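Local atomic coordinates of vibralactone Cyclase (Boreostereum vibrans, PDB entry 6KD0), a protein that probably catalyses the cyclization that forms the fused bicyclic beta-lactone of vibralactone, using an alpha/beta-hydrolase scaffold. Residues Y95-W106 with Q126-T137. Residues are numbered along the deposited sequence; the frame is centred on the assembly and turned at random.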
loop_
_atom_site.group_PDB
_atom_site.type_symbol
_atom_site.label_atom_id
_atom_site.label_comp_id
_atom_site.label_asym_id
_atom_site.label_seq_id
_atom_site.Cartn_x
_atom_site.Cartn_y
_atom_site.Cartn_z
ATOM N N TYR A 95 -0.959 -0.391 -22.512
ATOM C CA TYR A 95 0.054 -0.010 -21.541
ATOM C C TYR A 95 0.183 -1.073 -20.466
ATOM O O TYR A 95 -0.730 -1.881 -20.276
ATOM C CB TYR A 95 -0.310 1.331 -20.890
ATOM C CG TYR A 95 -0.499 2.420 -21.905
ATOM C CD1 TYR A 95 0.586 3.152 -22.369
ATOM C CD2 TYR A 95 -1.756 2.690 -22.430
ATOM C CE1 TYR A 95 0.425 4.148 -23.313
ATOM C CE2 TYR A 95 -1.933 3.695 -23.373
ATOM C CZ TYR A 95 -0.844 4.416 -23.808
ATOM O OH TYR A 95 -1.042 5.405 -24.746
ATOM N N PRO A 96 1.305 -1.093 -19.737
ATOM C CA PRO A 96 1.388 -1.963 -18.556
ATOM C C PRO A 96 0.328 -1.585 -17.534
ATOM O O PRO A 96 -0.300 -0.519 -17.609
ATOM C CB PRO A 96 2.801 -1.726 -18.016
ATOM C CG PRO A 96 3.566 -1.068 -19.166
ATOM C CD PRO A 96 2.546 -0.322 -19.960
ATOM N N LEU A 97 0.138 -2.482 -16.560
ATOM C CA LEU A 97 -0.995 -2.449 -15.636
ATOM C C LEU A 97 -0.480 -2.275 -14.212
ATOM O O LEU A 97 0.305 -3.100 -13.739
ATOM C CB LEU A 97 -1.793 -3.755 -15.738
ATOM C CG LEU A 97 -3.311 -3.775 -15.553
ATOM C CD1 LEU A 97 -3.802 -5.116 -14.999
ATOM C CD2 LEU A 97 -3.805 -2.632 -14.727
ATOM N N LEU A 98 -0.922 -1.220 -13.533
ATOM C CA LEU A 98 -0.616 -0.994 -12.125
ATOM C C LEU A 98 -1.900 -1.106 -11.309
ATOM O O LEU A 98 -2.860 -0.374 -11.564
ATOM C CB LEU A 98 0.006 0.388 -11.915
ATOM C CG LEU A 98 0.196 0.808 -10.452
ATOM C CD1 LEU A 98 1.300 -0.003 -9.775
ATOM C CD2 LEU A 98 0.480 2.306 -10.356
ATOM N N TYR A 99 -1.917 -1.995 -10.320
ATOM C CA TYR A 99 -3.098 -2.204 -9.478
ATOM C C TYR A 99 -2.756 -1.700 -8.080
ATOM O O TYR A 99 -1.877 -2.261 -7.423
ATOM C CB TYR A 99 -3.485 -3.680 -9.466
ATOM C CG TYR A 99 -4.743 -4.000 -8.705
ATOM C CD1 TYR A 99 -5.982 -3.872 -9.326
ATOM C CD2 TYR A 99 -4.694 -4.478 -7.399
ATOM C CE1 TYR A 99 -7.150 -4.169 -8.670
ATOM C CE2 TYR A 99 -5.874 -4.778 -6.718
ATOM C CZ TYR A 99 -7.098 -4.628 -7.378
ATOM O OH TYR A 99 -8.281 -4.936 -6.753
ATOM N N TRP A 100 -3.444 -0.650 -7.635
ATOM C CA TRP A 100 -3.075 0.104 -6.441
ATOM C C TRP A 100 -4.104 -0.112 -5.340
ATOM O O TRP A 100 -5.316 0.003 -5.584
ATOM C CB TRP A 100 -2.943 1.601 -6.773
ATOM C CG TRP A 100 -2.765 2.417 -5.550
ATOM C CD1 TRP A 100 -3.760 2.936 -4.756
ATOM C CD2 TRP A 100 -1.526 2.748 -4.911
ATOM N NE1 TRP A 100 -3.205 3.592 -3.683
ATOM C CE2 TRP A 100 -1.839 3.499 -3.758
ATOM C CE3 TRP A 100 -0.179 2.509 -5.217
ATOM C CZ2 TRP A 100 -0.856 4.006 -2.905
ATOM C CZ3 TRP A 100 0.797 3.009 -4.359
ATOM C CH2 TRP A 100 0.447 3.746 -3.217
ATOM N N VAL A 101 -3.627 -0.418 -4.128
ATOM C CA VAL A 101 -4.490 -0.682 -2.975
ATOM C C VAL A 101 -4.247 0.385 -1.911
ATOM O O VAL A 101 -3.178 0.424 -1.271
ATOM C CB VAL A 101 -4.261 -2.080 -2.395
ATOM C CG1 VAL A 101 -5.418 -2.443 -1.444
ATOM C CG2 VAL A 101 -4.121 -3.082 -3.517
ATOM N N HIS A 102 -5.285 1.184 -1.647
ATOM C CA HIS A 102 -5.177 2.343 -0.768
ATOM C C HIS A 102 -5.063 1.948 0.708
ATOM O O HIS A 102 -5.368 0.821 1.119
ATOM C CB HIS A 102 -6.388 3.272 -0.978
ATOM C CG HIS A 102 -7.659 2.741 -0.392
ATOM N ND1 HIS A 102 -7.914 2.750 0.963
ATOM C CD2 HIS A 102 -8.752 2.195 -0.977
ATOM C CE1 HIS A 102 -9.099 2.206 1.191
ATOM N NE2 HIS A 102 -9.630 1.864 0.028
ATOM N N CYS A 103 -4.670 2.928 1.517
ATOM C CA CYS A 103 -4.418 2.758 2.938
ATOM C C CYS A 103 -5.694 2.948 3.756
ATOM O O CYS A 103 -6.792 3.186 3.227
ATOM C CB CYS A 103 -3.368 3.755 3.412
ATOM S SG CYS A 103 -4.067 5.427 3.661
ATOM N N GLY A 104 -5.525 2.868 5.075
ATOM C CA GLY A 104 -6.569 3.287 5.988
ATOM C C GLY A 104 -6.821 2.366 7.159
ATOM O O GLY A 104 -7.917 2.416 7.730
ATOM N N GLY A 105 -5.843 1.531 7.534
ATOM C CA GLY A 105 -6.023 0.661 8.695
ATOM C C GLY A 105 -7.116 -0.379 8.534
ATOM O O GLY A 105 -7.580 -0.937 9.539
ATOM N N TRP A 106 -7.532 -0.655 7.284
ATOM C CA TRP A 106 -8.640 -1.532 6.875
ATOM C C TRP A 106 -10.016 -0.925 7.127
ATOM O O TRP A 106 -11.022 -1.465 6.645
ATOM C CB TRP A 106 -8.588 -2.907 7.544
ATOM C CG TRP A 106 -7.315 -3.652 7.341
ATOM C CD1 TRP A 106 -6.799 -4.109 6.141
ATOM C CD2 TRP A 106 -6.398 -4.066 8.360
ATOM N NE1 TRP A 106 -5.596 -4.759 6.367
ATOM C CE2 TRP A 106 -5.338 -4.758 7.718
ATOM C CE3 TRP A 106 -6.364 -3.917 9.756
ATOM C CZ2 TRP A 106 -4.256 -5.289 8.424
ATOM C CZ3 TRP A 106 -5.288 -4.450 10.457
ATOM C CH2 TRP A 106 -4.245 -5.124 9.785
ATOM N N GLN A 126 3.446 6.103 -18.070
ATOM C CA GLN A 126 2.690 5.522 -19.172
ATOM C C GLN A 126 2.209 4.113 -18.813
ATOM O O GLN A 126 2.530 3.128 -19.476
ATOM C CB GLN A 126 3.528 5.531 -20.453
ATOM C CG GLN A 126 3.842 6.952 -20.940
ATOM C CD GLN A 126 2.598 7.693 -21.402
ATOM O OE1 GLN A 126 2.029 7.376 -22.440
ATOM N NE2 GLN A 126 2.152 8.661 -20.611
ATOM N N VAL A 127 1.431 4.034 -17.728
ATOM C CA VAL A 127 0.777 2.794 -17.326
ATOM C C VAL A 127 -0.672 3.123 -17.017
ATOM O O VAL A 127 -1.005 4.255 -16.677
ATOM C CB VAL A 127 1.440 2.127 -16.098
ATOM C CG1 VAL A 127 2.929 1.869 -16.351
ATOM C CG2 VAL A 127 1.238 2.987 -14.858
ATOM N N CYS A 128 -1.537 2.119 -17.157
ATOM C CA CYS A 128 -2.910 2.204 -16.684
ATOM C C CYS A 128 -2.927 1.825 -15.209
ATOM O O CYS A 128 -2.451 0.750 -14.841
ATOM C CB CYS A 128 -3.831 1.271 -17.468
ATOM S SG CYS A 128 -3.891 1.658 -19.224
ATOM N N ALA A 129 -3.458 2.706 -14.376
ATOM C CA ALA A 129 -3.575 2.440 -12.950
ATOM C C ALA A 129 -5.002 2.034 -12.618
ATOM O O ALA A 129 -5.957 2.471 -13.264
ATOM C CB ALA A 129 -3.180 3.654 -12.119
ATOM N N VAL A 130 -5.141 1.198 -11.594
ATOM C CA VAL A 130 -6.443 0.748 -11.114
ATOM C C VAL A 130 -6.467 0.936 -9.605
ATOM O O VAL A 130 -5.499 0.584 -8.924
ATOM C CB VAL A 130 -6.687 -0.732 -11.473
ATOM C CG1 VAL A 130 -8.083 -1.154 -11.056
ATOM C CG2 VAL A 130 -6.446 -0.966 -12.948
ATOM N N SER A 131 -7.556 1.500 -9.092
ATOM C CA SER A 131 -7.763 1.732 -7.666
ATOM C C SER A 131 -9.146 1.214 -7.291
ATOM O O SER A 131 -10.104 1.433 -8.035
ATOM C CB SER A 131 -7.656 3.219 -7.350
ATOM O OG SER A 131 -7.598 3.431 -5.946
ATOM N N ILE A 132 -9.276 0.534 -6.152
ATOM C CA ILE A 132 -10.543 -0.129 -5.841
ATOM C C ILE A 132 -11.025 0.211 -4.432
ATOM O O ILE A 132 -10.235 0.406 -3.499
ATOM C CB ILE A 132 -10.465 -1.663 -6.048
ATOM C CG1 ILE A 132 -9.874 -2.392 -4.827
ATOM C CG2 ILE A 132 -9.751 -1.981 -7.359
ATOM C CD1 ILE A 132 -8.380 -2.120 -4.581
ATOM N N ASP A 133 -12.354 0.278 -4.294
ATOM C CA ASP A 133 -13.010 0.610 -3.030
ATOM C C ASP A 133 -13.381 -0.677 -2.289
ATOM O O ASP A 133 -14.550 -1.062 -2.186
ATOM C CB ASP A 133 -14.242 1.474 -3.289
ATOM C CG ASP A 133 -13.886 2.863 -3.808
ATOM O OD1 ASP A 133 -12.694 3.238 -3.734
ATOM O OD2 ASP A 133 -14.798 3.573 -4.287
ATOM N N TYR A 134 -12.349 -1.356 -1.777
ATOM C CA TYR A 134 -12.575 -2.584 -1.028
ATOM C C TYR A 134 -13.358 -2.290 0.248
ATOM O O TYR A 134 -13.296 -1.192 0.811
ATOM C CB TYR A 134 -11.240 -3.280 -0.719
ATOM C CG TYR A 134 -10.239 -2.500 0.122
ATOM C CD1 TYR A 134 -10.327 -2.472 1.516
ATOM C CD2 TYR A 134 -9.177 -1.824 -0.485
ATOM C CE1 TYR A 134 -9.390 -1.759 2.290
ATOM C CE2 TYR A 134 -8.227 -1.125 0.270
ATOM C CZ TYR A 134 -8.344 -1.098 1.657
ATOM O OH TYR A 134 -7.422 -0.406 2.396
ATOM N N ARG A 135 -14.114 -3.282 0.715
ATOM C CA ARG A 135 -14.980 -3.049 1.867
ATOM C C ARG A 135 -14.164 -2.810 3.137
ATOM O O ARG A 135 -13.104 -3.412 3.343
ATOM C CB ARG A 135 -15.951 -4.218 2.038
ATOM C CG ARG A 135 -17.248 -3.990 1.272
ATOM C CD ARG A 135 -18.146 -5.218 1.309
ATOM N NE ARG A 135 -17.645 -6.275 0.439
ATOM C CZ ARG A 135 -18.240 -7.451 0.254
ATOM N NH1 ARG A 135 -19.380 -7.743 0.885
ATOM N NH2 ARG A 135 -17.698 -8.344 -0.562
ATOM N N LEU A 136 -14.662 -1.910 3.986
ATOM C CA LEU A 136 -13.966 -1.468 5.187
ATOM C C LEU A 136 -14.429 -2.213 6.427
ATOM O O LEU A 136 -15.583 -2.642 6.529
ATOM C CB LEU A 136 -14.186 0.029 5.422
ATOM C CG LEU A 136 -13.728 0.915 4.255
ATOM C CD1 LEU A 136 -14.022 2.375 4.561
ATOM C CD2 LEU A 136 -12.255 0.686 3.984
ATOM N N THR A 137 -13.508 -2.333 7.388
ATOM C CA THR A 137 -13.838 -2.741 8.739
ATOM C C THR A 137 -14.366 -1.536 9.516
ATOM O O THR A 137 -14.153 -0.393 9.120
ATOM C CB THR A 137 -12.597 -3.310 9.439
ATOM O OG1 THR A 137 -11.611 -2.273 9.550
ATOM C CG2 THR A 137 -12.022 -4.496 8.651
HETATM O O HOH W 1 -0.306 7.901 -23.821
HETATM O O HOH W 2 -7.200 1.455 -4.012
HETATM O O HOH W 3 -12.364 1.171 0.127
HETATM O O HOH W 4 -8.284 0.815 4.805
HETATM O O HOH W 5 -9.408 -2.251 11.000
HETATM O O HOH W 6 -10.808 -3.603 4.895
#
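H102 and Y134 meet face to face where the chains run on from the paired strands, in an offset stack with centroids 4.3 Å apart and planes 9° from parallel. Y134 CE2 lies 3.3 Å from H102 NE2, over one face of the imidazole, while V101 CG1 packs on Y134 CE2. With chi1 at 74°, H102 turns its ND1 onto its own chain, donating in the ring plane to C103 O. The Y134 hydroxyl donates to H102 O (OH to O 2.7 Å) from above the carbonyl plane. Replacing H102 by an alanine would probably leave Y134 without its stacking partner, C103 O without the ND1 donor, and the water on Y134 O without NE2. Strands 97-101 and 128-132, joined through helix 115-125, form a parallel beta-alpha-beta unit of the alpha/beta-hydrolase sheet. Within it, L98 is gripped twice, its N donating to C128 O and its O accepting from V130 N (2.8 Å). On one sheet face L97 CD2 touches V130 CG2; farther along, Y99 CE1 and OH meet I132 CG2. Past W100 the backbones part and water intervenes, one molecule bonding W100 O, H102 N, S131 OG and I132 N; at partly exposed G105 another joins G105 O to T137 OG1.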